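Beta-N-acetylhexosaminidase (PDB 3RCN) probably hydrolyses terminal non-reducing N-acetyl-D-hexosamine residues from N-acetyl-beta-D-hexosaminides, as a member of glycoside hydrolase family 20. Local coordinates at residues 159-163 with 508-512; 166-170 with 479-483. All blocks are in the same frame, centred on the assembly; numbering follows the deposited sequence.

Interaction 1: 159-163 with 508-512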
ATOM      1  N   ARG A 159      -4.130   2.984   3.701  1.00 23.08           N
ATOM      2  CA  ARG A 159      -3.647   2.055   4.727  1.00 30.40           C
ATOM      3  C   ARG A 159      -3.282   2.771   6.016  1.00 31.15           C
ATOM      4  O   ARG A 159      -3.584   2.298   7.114  1.00 29.59           O
ATOM      5  CB  ARG A 159      -2.456   1.242   4.217  1.00 32.56           C
ATOM      6  CG  ARG A 159      -2.869  -0.025   3.502  1.00 34.36           C
ATOM      7  CD  ARG A 159      -2.910  -1.182   4.471  1.00 37.49           C
ATOM      8  NE  ARG A 159      -4.257  -1.529   4.867  1.00 35.43           N
ATOM      9  CZ  ARG A 159      -4.540  -2.340   5.878  1.00 38.38           C
ATOM     10  NH1 ARG A 159      -3.559  -2.866   6.588  1.00 37.64           N
ATOM     11  NH2 ARG A 159      -5.801  -2.608   6.195  1.00 43.49           N
ATOM     12  N   PHE A 160      -2.626   3.915   5.880  1.00 29.16           N
ATOM     13  CA  PHE A 160      -2.369   4.783   7.018  1.00 27.39           C
ATOM     14  C   PHE A 160      -3.679   5.190   7.710  1.00 26.51           C
ATOM     15  O   PHE A 160      -3.758   5.219   8.940  1.00 29.35           O
ATOM     16  CB  PHE A 160      -1.600   6.018   6.554  1.00 32.40           C
ATOM     17  CG  PHE A 160      -1.263   6.985   7.660  1.00 40.88           C
ATOM     18  CD1 PHE A 160      -0.127   6.798   8.439  1.00 39.66           C
ATOM     19  CD2 PHE A 160      -2.079   8.084   7.916  1.00 41.81           C
ATOM     20  CE1 PHE A 160       0.183   7.676   9.456  1.00 41.06           C
ATOM     21  CE2 PHE A 160      -1.771   8.970   8.933  1.00 43.40           C
ATOM     22  CZ  PHE A 160      -0.637   8.766   9.702  1.00 48.23           C
ATOM     23  N   ILE A 161      -4.708   5.486   6.920  1.00 23.21           N
ATOM     24  CA  ILE A 161      -6.007   5.880   7.469  1.00 22.80           C
ATOM     25  C   ILE A 161      -6.662   4.723   8.227  1.00 26.80           C
ATOM     26  O   ILE A 161      -7.273   4.921   9.276  1.00 26.92           O
ATOM     27  CB  ILE A 161      -6.966   6.377   6.367  1.00 19.16           C
ATOM     28  CG1 ILE A 161      -6.569   7.783   5.922  1.00 29.15           C
ATOM     29  CG2 ILE A 161      -8.402   6.361   6.863  1.00 17.12           C
ATOM     30  CD1 ILE A 161      -7.225   8.237   4.626  1.00 31.73           C
ATOM     31  N   GLU A 162      -6.511   3.514   7.698  1.00 29.57           N
ATOM     32  CA  GLU A 162      -7.065   2.320   8.328  1.00 29.95           C
ATOM     33  C   GLU A 162      -6.425   2.071   9.695  1.00 32.81           C
ATOM     34  O   GLU A 162      -7.106   1.725  10.675  1.00 29.68           O
ATOM     35  CB  GLU A 162      -6.858   1.113   7.411  1.00 31.79           C
ATOM     36  CG  GLU A 162      -7.514  -0.160   7.905  1.00 47.58           C
ATOM     37  CD  GLU A 162      -9.005  -0.234   7.589  1.00 61.42           C
ATOM     38  OE1 GLU A 162      -9.335  -0.803   6.523  1.00 71.42           O
ATOM     39  OE2 GLU A 162      -9.838   0.256   8.402  1.00 51.73           O
ATOM     40  N   VAL A 163      -5.107   2.248   9.758  1.00 35.21           N
ATOM     41  CA  VAL A 163      -4.383   2.128  11.020  1.00 34.79           C
ATOM     42  C   VAL A 163      -4.792   3.223  12.012  1.00 35.54           C
ATOM     43  O   VAL A 163      -4.845   2.980  13.219  1.00 35.51           O
ATOM     44  CB  VAL A 163      -2.859   2.146  10.805  1.00 32.18           C
ATOM     45  CG1 VAL A 163      -2.138   2.123  12.128  1.00 29.54           C
ATOM     46  CG2 VAL A 163      -2.428   0.951   9.941  1.00 30.86           C
ATOM     47  N   ALA A 508       0.272  -7.097  12.186  1.00 26.16           N
ATOM     48  CA  ALA A 508      -0.803  -7.667  11.393  1.00 28.56           C
ATOM     49  C   ALA A 508      -1.353  -6.669  10.360  1.00 35.57           C
ATOM     50  O   ALA A 508      -1.871  -7.067   9.318  1.00 43.12           O
ATOM     51  CB  ALA A 508      -1.919  -8.192  12.310  1.00 19.36           C
HETATM   52  N   MSE A 509      -1.232  -5.376  10.653  0.60 33.93           N
HETATM   53  CA  MSE A 509      -1.753  -4.332   9.767  0.60 31.76           C
HETATM   54  C   MSE A 509      -0.704  -3.826   8.777  0.60 33.11           C
HETATM   55  O   MSE A 509      -0.940  -2.861   8.048  0.60 36.39           O
HETATM   56  CB  MSE A 509      -2.325  -3.159  10.572  0.60 26.60           C
HETATM   57  CG  MSE A 509      -3.500  -3.534  11.465  0.60 24.85           C
HETATM   58 SE   MSE A 509      -4.528  -1.993  12.099  0.55 26.33          SE
HETATM   59  CE  MSE A 509      -5.582  -1.677  10.485  0.60 36.54           C
ATOM     60  N   GLY A 510       0.464  -4.457   8.777  1.00 28.39           N
ATOM     61  CA  GLY A 510       1.516  -4.104   7.841  1.00 25.18           C
ATOM     62  C   GLY A 510       2.352  -2.903   8.246  1.00 30.71           C
ATOM     63  O   GLY A 510       2.994  -2.268   7.410  1.00 39.68           O
ATOM     64  N   VAL A 511       2.374  -2.586   9.531  1.00 22.30           N
ATOM     65  CA  VAL A 511       3.068  -1.385   9.966  1.00 29.87           C
ATOM     66  C   VAL A 511       4.462  -1.726  10.465  1.00 32.43           C
ATOM     67  O   VAL A 511       4.591  -2.429  11.458  1.00 31.61           O
ATOM     68  CB  VAL A 511       2.283  -0.688  11.117  1.00 33.43           C
ATOM     69  CG1 VAL A 511       3.029   0.529  11.608  1.00 29.85           C
ATOM     70  CG2 VAL A 511       0.885  -0.315  10.658  1.00 26.04           C
ATOM     71  N   GLU A 512       5.499  -1.221   9.800  1.00 35.48           N
ATOM     72  CA  GLU A 512       6.842  -1.462  10.294  1.00 43.13           C
ATOM     73  C   GLU A 512       7.225  -0.307  11.204  1.00 42.93           C
ATOM     74  O   GLU A 512       7.587   0.759  10.733  1.00 39.25           O
ATOM     75  CB  GLU A 512       7.857  -1.511   9.137  1.00 53.05           C
ATOM     76  CG  GLU A 512       7.424  -2.309   7.896  1.00 67.58           C
ATOM     77  CD  GLU A 512       8.541  -2.460   6.841  1.00 73.14           C
ATOM     78  OE1 GLU A 512       8.265  -2.206   5.645  1.00 70.56           O
ATOM     79  OE2 GLU A 512       9.680  -2.845   7.202  1.00 72.88           O
TER
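Val163, Val511 and the selenomethionine Met509 make the apolar part of this contact, which lays one flank of helix 154-166 against the turn that ends helix 491-508. The two valines meet tip to tip, CG2 of Val163 being 3.6 Å from CG2 of Val511. In both residues CG1 is anti to the backbone N (chi1 176° in Val163, 178° in Val511), which turns CG2 of each toward the other segment. Met509 runs past Val163 in the opposite direction, and its methyl CE lies 4.1 Å from Val163 CG2. The same CE comes against the side of Glu162, 3.6 Å from its CG, the two side chains crossing at about a right angle. Met509 was modelled in two conformers, so the contacts of its methyl hold for this one and are less certain than the valine pair.

The polar part lies at Arg159. Bent at chi2 and chi3, its chain brings the guanidinium edge-on to the Met509 carbonyl, with NH1 3.0 Å from O. Arg159 NH2 faces Glu162 OE1 at 4.0 Å, a long ion pair; the firmer partner of that carboxylate is Arg236, which forms a salt bridge with OE2. NH1 also has a long, weak ion pair with Asp155 of the second subunit.

In the backbone, Gly510 closes helix 491-508 with a Schellman motif. Its positive phi (82°), easily adopted by glycine, turns the chain so that Met509 and then Val511 pass across the flank of helix 154-166.

This buried packing lies away from the predicted active site. Phe472 touches both valines, Phe232 of helix 223-235 touches Glu162, and on the inner side of helix 154-166 Phe160 packs on Thr143 and Leu145 of strand 140-146.

Interaction 2: 166-170 with 479-483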
HETATM    1  N   MSE A 166      -8.100   2.400  13.700  1.00 29.51           N
HETATM    2  CA  MSE A 166      -7.919   1.299  14.636  1.00 36.91           C
HETATM    3  C   MSE A 166      -7.477   1.827  15.996  1.00 35.80           C
HETATM    4  O   MSE A 166      -7.697   1.195  17.026  1.00 40.85           O
HETATM    5  CB  MSE A 166      -6.910   0.283  14.088  1.00 45.48           C
HETATM    6  CG  MSE A 166      -6.711  -0.942  14.974  1.00 53.03           C
HETATM    7 SE   MSE A 166      -5.227  -0.756  16.236  0.50 40.69          SE
HETATM    8  CE  MSE A 166      -3.792  -1.586  15.122  1.00 14.70           C
ATOM      9  N   HIS A 167      -6.850   2.994  15.987  1.00 34.52           N
ATOM     10  CA  HIS A 167      -6.462   3.671  17.225  1.00 32.40           C
ATOM     11  C   HIS A 167      -7.506   4.690  17.711  1.00 33.77           C
ATOM     12  O   HIS A 167      -7.291   5.386  18.704  1.00 40.29           O
ATOM     13  CB  HIS A 167      -5.091   4.317  17.072  1.00 26.41           C
ATOM     14  CG  HIS A 167      -3.978   3.327  16.939  1.00 36.53           C
ATOM     15  ND1 HIS A 167      -3.588   2.805  15.727  1.00 43.36           N
ATOM     16  CD2 HIS A 167      -3.192   2.748  17.875  1.00 40.32           C
ATOM     17  CE1 HIS A 167      -2.590   1.957  15.918  1.00 34.72           C
ATOM     18  NE2 HIS A 167      -2.333   1.906  17.211  1.00 39.13           N
ATOM     19  N   LYS A 168      -8.637   4.745  17.009  1.00 24.39           N
ATOM     20  CA  LYS A 168      -9.751   5.626  17.339  1.00 23.83           C
ATOM     21  C   LYS A 168      -9.422   7.106  17.160  1.00 27.94           C
ATOM     22  O   LYS A 168     -10.049   7.947  17.771  1.00 28.70           O
ATOM     23  CB  LYS A 168     -10.211   5.374  18.778  1.00 29.14           C
ATOM     24  CG  LYS A 168     -10.847   3.989  19.035  1.00 33.61           C
ATOM     25  CD  LYS A 168     -11.302   3.855  20.503  1.00 39.72           C
ATOM     26  CE  LYS A 168     -12.187   2.630  20.769  1.00 36.39           C
ATOM     27  NZ  LYS A 168     -11.450   1.335  20.742  1.00 33.27           N
ATOM     28  N   LEU A 169      -8.445   7.402  16.307  1.00 28.10           N
ATOM     29  CA  LEU A 169      -8.140   8.764  15.899  1.00 25.44           C
ATOM     30  C   LEU A 169      -9.208   9.201  14.913  1.00 32.73           C
ATOM     31  O   LEU A 169      -9.525   8.454  13.986  1.00 28.90           O
ATOM     32  CB  LEU A 169      -6.753   8.845  15.260  1.00 22.53           C
ATOM     33  CG  LEU A 169      -5.630   8.492  16.244  1.00 33.73           C
ATOM     34  CD1 LEU A 169      -4.312   8.232  15.546  1.00 38.29           C
ATOM     35  CD2 LEU A 169      -5.464   9.571  17.301  1.00 26.87           C
ATOM     36  N   ASN A 170      -9.836  10.351  15.186  1.00 35.54           N
ATOM     37  CA  ASN A 170     -10.855  10.924  14.303  1.00 28.26           C
ATOM     38  C   ASN A 170     -10.495  12.077  13.344  1.00 30.79           C
ATOM     39  O   ASN A 170     -11.345  12.507  12.575  1.00 33.37           O
ATOM     40  CB  ASN A 170     -12.124  11.249  15.085  1.00 34.04           C
ATOM     41  CG  ASN A 170     -11.910  12.325  16.110  1.00 39.43           C
ATOM     42  OD1 ASN A 170     -10.838  12.927  16.185  1.00 39.63           O
ATOM     43  ND2 ASN A 170     -12.938  12.585  16.909  1.00 40.06           N
ATOM     44  N   SER A 479      -2.403   7.885  20.862  1.00 32.63           N
ATOM     45  CA  SER A 479      -3.827   7.593  20.693  1.00 36.23           C
ATOM     46  C   SER A 479      -4.488   7.351  22.046  1.00 40.94           C
ATOM     47  O   SER A 479      -5.668   7.660  22.225  1.00 45.18           O
ATOM     48  CB  SER A 479      -4.067   6.398  19.757  1.00 40.78           C
ATOM     49  OG  SER A 479      -3.782   5.152  20.388  1.00 43.95           O
ATOM     50  N   GLU A 480      -3.725   6.803  22.994  1.00 34.77           N
ATOM     51  CA  GLU A 480      -4.240   6.559  24.341  1.00 36.53           C
ATOM     52  C   GLU A 480      -4.382   7.869  25.119  1.00 42.81           C
ATOM     53  O   GLU A 480      -5.386   8.113  25.791  1.00 40.04           O
ATOM     54  CB  GLU A 480      -3.354   5.572  25.106  1.00 29.29           C
ATOM     55  CG  GLU A 480      -3.881   5.270  26.498  1.00 36.27           C
ATOM     56  CD  GLU A 480      -3.580   3.855  26.982  1.00 42.19           C
ATOM     57  OE1 GLU A 480      -3.966   2.893  26.287  1.00 43.21           O
ATOM     58  OE2 GLU A 480      -2.974   3.708  28.066  1.00 39.35           O
ATOM     59  N   VAL A 481      -3.359   8.708  25.022  1.00 42.88           N
ATOM     60  CA  VAL A 481      -3.402  10.020  25.643  1.00 39.17           C
ATOM     61  C   VAL A 481      -4.645  10.786  25.178  1.00 37.17           C
ATOM     62  O   VAL A 481      -5.304  11.431  25.980  1.00 37.49           O
ATOM     63  CB  VAL A 481      -2.112  10.824  25.350  1.00 37.34           C
ATOM     64  CG1 VAL A 481      -2.247  12.265  25.824  1.00 20.09           C
ATOM     65  CG2 VAL A 481      -0.891  10.142  25.981  1.00 24.33           C
ATOM     66  N   PHE A 482      -4.984  10.683  23.892  1.00 35.48           N
ATOM     67  CA  PHE A 482      -6.152  11.386  23.345  1.00 28.91           C
ATOM     68  C   PHE A 482      -7.494  10.752  23.699  1.00 32.72           C
ATOM     69  O   PHE A 482      -8.485  11.458  23.869  1.00 38.26           O
ATOM     70  CB  PHE A 482      -6.078  11.494  21.818  1.00 23.96           C
ATOM     71  CG  PHE A 482      -4.918  12.301  21.319  1.00 28.00           C
ATOM     72  CD1 PHE A 482      -4.009  12.853  22.202  1.00 24.53           C
ATOM     73  CD2 PHE A 482      -4.738  12.503  19.954  1.00 31.21           C
ATOM     74  CE1 PHE A 482      -2.936  13.601  21.733  1.00 30.42           C
ATOM     75  CE2 PHE A 482      -3.671  13.239  19.479  1.00 33.53           C
ATOM     76  CZ  PHE A 482      -2.765  13.793  20.371  1.00 32.07           C
ATOM     77  N   TRP A 483      -7.556   9.426  23.650  1.00 31.92           N
ATOM     78  CA  TRP A 483      -8.776   8.695  23.982  1.00 32.61           C
ATOM     79  C   TRP A 483      -9.076   8.416  25.465  1.00 34.02           C
ATOM     80  O   TRP A 483     -10.167   8.718  25.957  1.00 32.74           O
ATOM     81  CB  TRP A 483      -8.831   7.371  23.194  1.00 27.06           C
ATOM     82  CG  TRP A 483     -10.094   6.641  23.437  1.00 27.77           C
ATOM     83  CD1 TRP A 483     -10.377   5.824  24.491  1.00 28.00           C
ATOM     84  CD2 TRP A 483     -11.279   6.701  22.645  1.00 32.10           C
ATOM     85  NE1 TRP A 483     -11.661   5.346  24.387  1.00 30.56           N
ATOM     86  CE2 TRP A 483     -12.238   5.874  23.262  1.00 33.80           C
ATOM     87  CE3 TRP A 483     -11.625   7.375  21.472  1.00 33.71           C
ATOM     88  CZ2 TRP A 483     -13.516   5.701  22.748  1.00 38.17           C
ATOM     89  CZ3 TRP A 483     -12.894   7.204  20.961  1.00 36.80           C
ATOM     90  CH2 TRP A 483     -13.827   6.373  21.598  1.00 39.82           C
TER
HETATM   91  O   HOH W   1      -7.506   8.033  20.038  1.00 25.51           O
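Lys168 passes slantwise over one face of the Trp483 indole. CB starts over the benzo edge, 3.6 Å from Trp483 CE3. CG arches higher, and with chi2 and chi3 both extended CD comes down almost exactly above the six-membered ring, 3.4 Å from its centroid and 5° off the normal, a CH-pi contact. Lys168 CE moves on to lie 3.9 Å from Trp483 CZ2. There a bend at chi4 (73°) carries NZ away to a hydrogen bond with Thr104, so its cation-pi attraction to Trp483 is weak at most. The indole is anchored by NE1, which bonds to Asp134. With an alanine in place of Trp483, the Lys168 methylenes would probably lose the flat ring beneath them, and Asp134 its indole partner.

Beside this CH-pi contact, Ser479 OG lies at the edge of the His167 ring, 3.5 Å from CD2, while NE2 of that ring bonds to His502; the hydroxyl's hydrogen bond goes to Ser476 O in its own helix. One water donates to both His167 O (3.0 Å) and Ser479 O (2.9 Å), bridging the two backbones. Leu169 CD2 reaches Phe482 CD2 at 4.0 Å.

Lys168 ends helix 154-166 in a Schellman motif, and the turn leading to strand 171-178 thus rests on helix 474-483. Strand 140-146 adjoins both segments through Arg141, and Tyr100 of helix 95-109 touches Lys168.

From the N terminus, the six-stranded sheet domain comes first, then strand 140-146 of the barrel and helix 154-166, which supplies the first half of both contacts: its body for interaction 1, the loop leaving its C-terminal end for interaction 2. The chain then travels round the barrel. Interaction 2 closes the inner loop, 308 residues lying between its segments, when helix 474-483 returns to that loop. Helix 491-508 follows, and interaction 1 closes the outer loop just beyond it, so interaction 2 is nested inside. His167 ND1 bonds to Val163 O, joining the two sites. Together they tie helix 154-166 and the loop after it to helix 474-483 and the turn ending helix 491-508.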